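Local structure of glycosaminoglycan xylosylkinase (Hydra vulgaris, 5XOM) at residues L329-L343 / L361-D373. The protein probably phosphorylates xylose in the glycosaminoglycan–protein linkage region, as a secretory-pathway kinase of the Fam20 family. Residues are numbered along the deposited sequence; the frame is centred on the assembly and turned at random.
Sequences LKIATSNENSLSVLL and LLALDRRLLLVQD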
loop_
_atom_site.group_PDB
_atom_site.type_symbol
_atom_site.label_atom_id
_atom_site.label_comp_id
_atom_site.label_asym_id
_atom_site.label_seq_id
_atom_site.Cartn_x
_atom_site.Cartn_y
_atom_site.Cartn_z
ATOM N N LEU A 329 -6.402 -19.303 7.470
ATOM C CA LEU A 329 -5.876 -20.334 8.361
ATOM C C LEU A 329 -5.384 -21.544 7.582
ATOM O O LEU A 329 -4.417 -22.196 7.991
ATOM C CB LEU A 329 -6.936 -20.772 9.373
ATOM C CG LEU A 329 -7.333 -19.785 10.474
ATOM C CD1 LEU A 329 -8.310 -20.443 11.429
ATOM C CD2 LEU A 329 -6.124 -19.267 11.223
ATOM N N LYS A 330 -6.033 -21.865 6.463
ATOM C CA LYS A 330 -5.623 -23.041 5.713
ATOM C C LYS A 330 -4.379 -22.763 4.884
ATOM O O LYS A 330 -3.536 -23.651 4.725
ATOM C CB LYS A 330 -6.762 -23.498 4.803
ATOM C CG LYS A 330 -7.959 -24.037 5.559
ATOM C CD LYS A 330 -8.458 -25.341 4.963
ATOM C CE LYS A 330 -8.401 -25.332 3.438
ATOM N NZ LYS A 330 -9.426 -24.446 2.814
ATOM N N ILE A 331 -4.229 -21.532 4.394
ATOM C CA ILE A 331 -2.982 -21.113 3.759
ATOM C C ILE A 331 -1.833 -21.140 4.758
ATOM O O ILE A 331 -0.701 -21.504 4.416
ATOM C CB ILE A 331 -3.157 -19.718 3.130
ATOM C CG1 ILE A 331 -4.081 -19.800 1.909
ATOM C CG2 ILE A 331 -1.808 -19.104 2.774
ATOM C CD1 ILE A 331 -4.421 -18.449 1.311
ATOM N N ALA A 332 -2.106 -20.777 6.015
ATOM C CA ALA A 332 -1.044 -20.719 7.016
ATOM C C ALA A 332 -0.526 -22.111 7.361
ATOM O O ALA A 332 0.679 -22.293 7.567
ATOM C CB ALA A 332 -1.544 -20.002 8.272
ATOM N N THR A 333 -1.413 -23.108 7.413
ATOM C CA THR A 333 -0.985 -24.467 7.727
ATOM C C THR A 333 -0.313 -25.163 6.551
ATOM O O THR A 333 0.467 -26.095 6.768
ATOM C CB THR A 333 -2.176 -25.323 8.185
ATOM O OG1 THR A 333 -3.239 -25.216 7.235
ATOM C CG2 THR A 333 -2.685 -24.883 9.542
ATOM N N SER A 334 -0.592 -24.741 5.319
ATOM C CA SER A 334 -0.050 -25.397 4.137
ATOM C C SER A 334 1.156 -24.678 3.548
ATOM O O SER A 334 1.741 -25.178 2.582
ATOM C CB SER A 334 -1.137 -25.547 3.065
ATOM O OG SER A 334 -1.379 -24.317 2.402
ATOM N N ASN A 335 1.545 -23.528 4.093
ATOM C CA ASN A 335 2.770 -22.883 3.643
ATOM C C ASN A 335 3.966 -23.785 3.923
ATOM O O ASN A 335 3.946 -24.617 4.834
ATOM C CB ASN A 335 2.968 -21.536 4.346
ATOM C CG ASN A 335 2.308 -20.382 3.611
ATOM O OD1 ASN A 335 2.030 -20.468 2.415
ATOM N ND2 ASN A 335 2.067 -19.286 4.326
ATOM N N GLU A 336 5.020 -23.622 3.125
ATOM C CA GLU A 336 6.236 -24.374 3.397
ATOM C C GLU A 336 6.987 -23.806 4.591
ATOM O O GLU A 336 7.752 -24.534 5.231
ATOM C CB GLU A 336 7.150 -24.387 2.167
ATOM C CG GLU A 336 7.624 -23.010 1.736
ATOM C CD GLU A 336 8.708 -23.068 0.672
ATOM O OE1 GLU A 336 9.768 -23.678 0.931
ATOM O OE2 GLU A 336 8.498 -22.501 -0.423
ATOM N N ASN A 337 6.757 -22.537 4.916
ATOM C CA ASN A 337 7.283 -21.915 6.122
ATOM C C ASN A 337 6.177 -21.840 7.165
ATOM O O ASN A 337 5.084 -21.337 6.883
ATOM C CB ASN A 337 7.820 -20.515 5.826
ATOM C CG ASN A 337 9.092 -20.542 5.001
ATOM O OD1 ASN A 337 9.175 -19.906 3.953
ATOM N ND2 ASN A 337 10.087 -21.284 5.470
ATOM N N SER A 338 6.463 -22.336 8.364
ATOM C CA SER A 338 5.459 -22.353 9.413
ATOM C C SER A 338 5.084 -20.932 9.826
ATOM O O SER A 338 5.762 -19.951 9.498
ATOM C CB SER A 338 5.959 -23.134 10.626
ATOM O OG SER A 338 6.904 -22.369 11.355
ATOM N N LEU A 339 3.965 -20.836 10.540
ATOM C CA LEU A 339 3.497 -19.547 11.035
ATOM C C LEU A 339 4.565 -18.851 11.870
ATOM O O LEU A 339 4.745 -17.632 11.778
ATOM C CB LEU A 339 2.223 -19.756 11.854
ATOM C CG LEU A 339 1.470 -18.515 12.318
ATOM C CD1 LEU A 339 0.950 -17.761 11.113
ATOM C CD2 LEU A 339 0.332 -18.932 13.229
ATOM N N SER A 340 5.288 -19.611 12.694
ATOM C CA SER A 340 6.272 -18.991 13.572
ATOM C C SER A 340 7.509 -18.546 12.808
ATOM O O SER A 340 8.128 -17.539 13.170
ATOM C CB SER A 340 6.656 -19.956 14.693
ATOM O OG SER A 340 7.496 -20.997 14.230
ATOM N N VAL A 341 7.890 -19.273 11.757
ATOM C CA VAL A 341 9.014 -18.828 10.942
ATOM C C VAL A 341 8.680 -17.512 10.252
ATOM O O VAL A 341 9.482 -16.570 10.261
ATOM C CB VAL A 341 9.405 -19.921 9.933
ATOM C CG1 VAL A 341 10.293 -19.342 8.838
ATOM C CG2 VAL A 341 10.101 -21.070 10.652
ATOM N N LEU A 342 7.478 -17.407 9.677
ATOM C CA LEU A 342 7.077 -16.158 9.032
ATOM C C LEU A 342 6.913 -15.036 10.052
ATOM O O LEU A 342 7.242 -13.879 9.767
ATOM C CB LEU A 342 5.781 -16.362 8.249
ATOM C CG LEU A 342 5.851 -17.331 7.067
ATOM C CD1 LEU A 342 4.512 -17.404 6.351
ATOM C CD2 LEU A 342 6.943 -16.893 6.102
ATOM N N LEU A 343 6.395 -15.351 11.245
ATOM C CA LEU A 343 6.210 -14.297 12.237
ATOM C C LEU A 343 7.547 -13.756 12.720
ATOM O O LEU A 343 7.712 -12.541 12.873
ATOM C CB LEU A 343 5.375 -14.791 13.423
ATOM C CG LEU A 343 5.303 -13.747 14.542
ATOM C CD1 LEU A 343 4.367 -12.617 14.148
ATOM C CD2 LEU A 343 4.833 -14.374 15.836
ATOM N N LEU A 361 7.510 -19.256 19.947
ATOM C CA LEU A 361 7.306 -19.360 18.503
ATOM C C LEU A 361 6.741 -20.726 18.140
ATOM O O LEU A 361 5.768 -20.826 17.387
ATOM C CB LEU A 361 8.625 -19.091 17.772
ATOM C CG LEU A 361 9.037 -17.620 17.834
ATOM C CD1 LEU A 361 10.483 -17.399 17.422
ATOM C CD2 LEU A 361 8.093 -16.797 16.949
ATOM N N LEU A 362 7.307 -21.793 18.718
ATOM C CA LEU A 362 6.800 -23.124 18.434
ATOM C C LEU A 362 5.447 -23.380 19.085
ATOM O O LEU A 362 4.682 -24.210 18.594
ATOM C CB LEU A 362 7.829 -24.178 18.865
ATOM C CG LEU A 362 9.107 -24.005 18.038
ATOM C CD1 LEU A 362 10.249 -24.840 18.600
ATOM C CD2 LEU A 362 8.838 -24.323 16.555
ATOM N N ALA A 363 5.125 -22.684 20.173
ATOM C CA ALA A 363 3.781 -22.808 20.731
ATOM C C ALA A 363 2.729 -22.312 19.744
ATOM O O ALA A 363 1.624 -22.862 19.668
ATOM C CB ALA A 363 3.696 -22.042 22.055
ATOM N N LEU A 364 3.062 -21.260 18.986
ATOM C CA LEU A 364 2.183 -20.759 17.926
ATOM C C LEU A 364 1.843 -21.850 16.918
ATOM O O LEU A 364 0.672 -22.062 16.583
ATOM C CB LEU A 364 2.865 -19.595 17.215
ATOM C CG LEU A 364 2.824 -18.267 17.946
ATOM C CD1 LEU A 364 3.629 -17.259 17.167
ATOM C CD2 LEU A 364 1.381 -17.804 18.147
ATOM N N ASP A 365 2.865 -22.537 16.400
ATOM C CA ASP A 365 2.628 -23.577 15.405
ATOM C C ASP A 365 1.836 -24.727 15.999
ATOM O O ASP A 365 0.957 -25.293 15.334
ATOM C CB ASP A 365 3.956 -24.080 14.838
ATOM C CG ASP A 365 4.750 -22.981 14.174
ATOM O OD1 ASP A 365 5.998 -23.062 14.180
ATOM O OD2 ASP A 365 4.139 -22.034 13.640
ATOM N N ARG A 366 2.138 -25.097 17.246
ATOM C CA ARG A 366 1.364 -26.139 17.914
ATOM C C ARG A 366 -0.097 -25.735 18.051
ATOM O O ARG A 366 -1.001 -26.538 17.792
ATOM C CB ARG A 366 1.970 -26.445 19.286
ATOM C CG ARG A 366 1.299 -27.602 20.012
ATOM C CD ARG A 366 2.019 -27.930 21.322
ATOM N NE ARG A 366 1.882 -26.838 22.276
ATOM C CZ ARG A 366 2.888 -26.063 22.671
ATOM N NH1 ARG A 366 4.111 -26.273 22.203
ATOM N NH2 ARG A 366 2.667 -25.075 23.529
ATOM N N ARG A 367 -0.350 -24.489 18.444
ATOM C CA ARG A 367 -1.726 -24.070 18.677
ATOM C C ARG A 367 -2.494 -23.883 17.375
ATOM O O ARG A 367 -3.722 -24.029 17.360
ATOM C CB ARG A 367 -1.734 -22.786 19.498
ATOM C CG ARG A 367 -1.320 -22.997 20.941
ATOM C CD ARG A 367 -0.908 -21.699 21.598
ATOM N NE ARG A 367 -0.204 -21.962 22.847
ATOM C CZ ARG A 367 0.516 -21.059 23.505
ATOM N NH1 ARG A 367 0.629 -19.825 23.032
ATOM N NH2 ARG A 367 1.128 -21.392 24.636
ATOM N N LEU A 368 -1.798 -23.584 16.277
ATOM C CA LEU A 368 -2.473 -23.491 14.989
ATOM C C LEU A 368 -3.059 -24.838 14.587
ATOM O O LEU A 368 -4.199 -24.909 14.110
ATOM C CB LEU A 368 -1.504 -22.970 13.927
ATOM C CG LEU A 368 -1.992 -22.908 12.476
ATOM C CD1 LEU A 368 -3.280 -22.111 12.371
ATOM C CD2 LEU A 368 -0.921 -22.306 11.583
ATOM N N LEU A 369 -2.317 -25.928 14.819
ATOM C CA LEU A 369 -2.864 -27.255 14.552
ATOM C C LEU A 369 -4.046 -27.562 15.462
ATOM O O LEU A 369 -5.006 -28.220 15.043
ATOM C CB LEU A 369 -1.790 -28.330 14.703
ATOM C CG LEU A 369 -0.660 -28.296 13.677
ATOM C CD1 LEU A 369 0.298 -29.450 13.922
ATOM C CD2 LEU A 369 -1.220 -28.338 12.259
ATOM N N LEU A 370 -3.978 -27.135 16.726
ATOM C CA LEU A 370 -5.107 -27.348 17.622
ATOM C C LEU A 370 -6.339 -26.574 17.159
ATOM O O LEU A 370 -7.470 -27.029 17.369
ATOM C CB LEU A 370 -4.728 -26.957 19.051
ATOM C CG LEU A 370 -3.568 -27.724 19.700
ATOM C CD1 LEU A 370 -3.187 -27.096 21.037
ATOM C CD2 LEU A 370 -3.922 -29.212 19.865
ATOM N N VAL A 371 -6.146 -25.408 16.531
ATOM C CA VAL A 371 -7.269 -24.673 15.951
ATOM C C VAL A 371 -7.875 -25.459 14.798
ATOM O O VAL A 371 -9.098 -25.618 14.705
ATOM C CB VAL A 371 -6.810 -23.278 15.492
ATOM C CG1 VAL A 371 -7.870 -22.625 14.614
ATOM C CG2 VAL A 371 -6.516 -22.403 16.682
ATOM N N GLN A 372 -7.022 -25.972 13.910
ATOM C CA GLN A 372 -7.494 -26.781 12.792
ATOM C C GLN A 372 -8.298 -27.980 13.283
ATOM O O GLN A 372 -9.347 -28.308 12.716
ATOM C CB GLN A 372 -6.305 -27.214 11.938
ATOM C CG GLN A 372 -6.658 -28.071 10.732
ATOM C CD GLN A 372 -5.441 -28.366 9.867
ATOM O OE1 GLN A 372 -5.458 -28.166 8.649
ATOM N NE2 GLN A 372 -4.382 -28.862 10.494
ATOM N N ASP A 373 -7.826 -28.641 14.345
ATOM C CA ASP A 373 -8.557 -29.773 14.906
ATOM C C ASP A 373 -9.942 -29.351 15.385
ATOM O O ASP A 373 -10.935 -30.050 15.145
ATOM C CB ASP A 373 -7.760 -30.402 16.051
ATOM C CG ASP A 373 -6.469 -31.051 15.582
ATOM O OD1 ASP A 373 -6.303 -31.242 14.357
ATOM O OD2 ASP A 373 -5.621 -31.368 16.444
#
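Two serine hydroxyls, each turned between its own backbone N and carbonyl carbon (chi1 76° for Ser338, 74° for Ser340), converge on Asp365; with chi1 near -60°, CG of Asp365 stands anti to the carbonyl carbon, which places the carboxylate beside the first residues of helix 339-347. Both oxygens are used. Asp365 OD2 accepts from the backbone N of Ser340 through its syn lone pair at 2.8 Å, a moderately bent bond. Asp365 OD1 takes two hydroxyls from opposite faces of its plane: Ser340 OG on the syn side at 2.6 Å, and Ser338 OG from above the plane at 3.0 Å. The arrangement is an example of a carboxylate from one helix binding the N-terminus of another, with Ser338 at the N-cap position.

One turn further along helix 358-382, Leu368 enters as a knob into the hole formed by Leu329, Ala332, Thr333 and Leu339, so it bridges both helices of the 329-343 segment. Thr333 CG2 presses on it most closely, 3.6 Å from Leu368 CG, while Leu339 CD2 meets Leu368 CD2 at 4.0 Å. Leu329 slides past Leu368 in the opposite direction and sends CD1 across Val371. At the other end, the side chains of Leu343 and Leu364 cross at about a right angle, bringing Leu343 CD2 to 3.4 Å from Leu364 CD1, tighter than usual van der Waals contact. Helix 132-144, which falls between two strands of the five-stranded sheet in the chain, touches Leu343, and helix 259-273 touches Leu364 and Val371. Knob and carboxylate together hold helix 358-382 against the end of helix 323-334 and the start of helix 339-347.

Three bonds restrain the rotation of the Asp365 carboxylate, and the N-terminal end of helix 339-347, with its partial positive charge, would probably favour its ionised form.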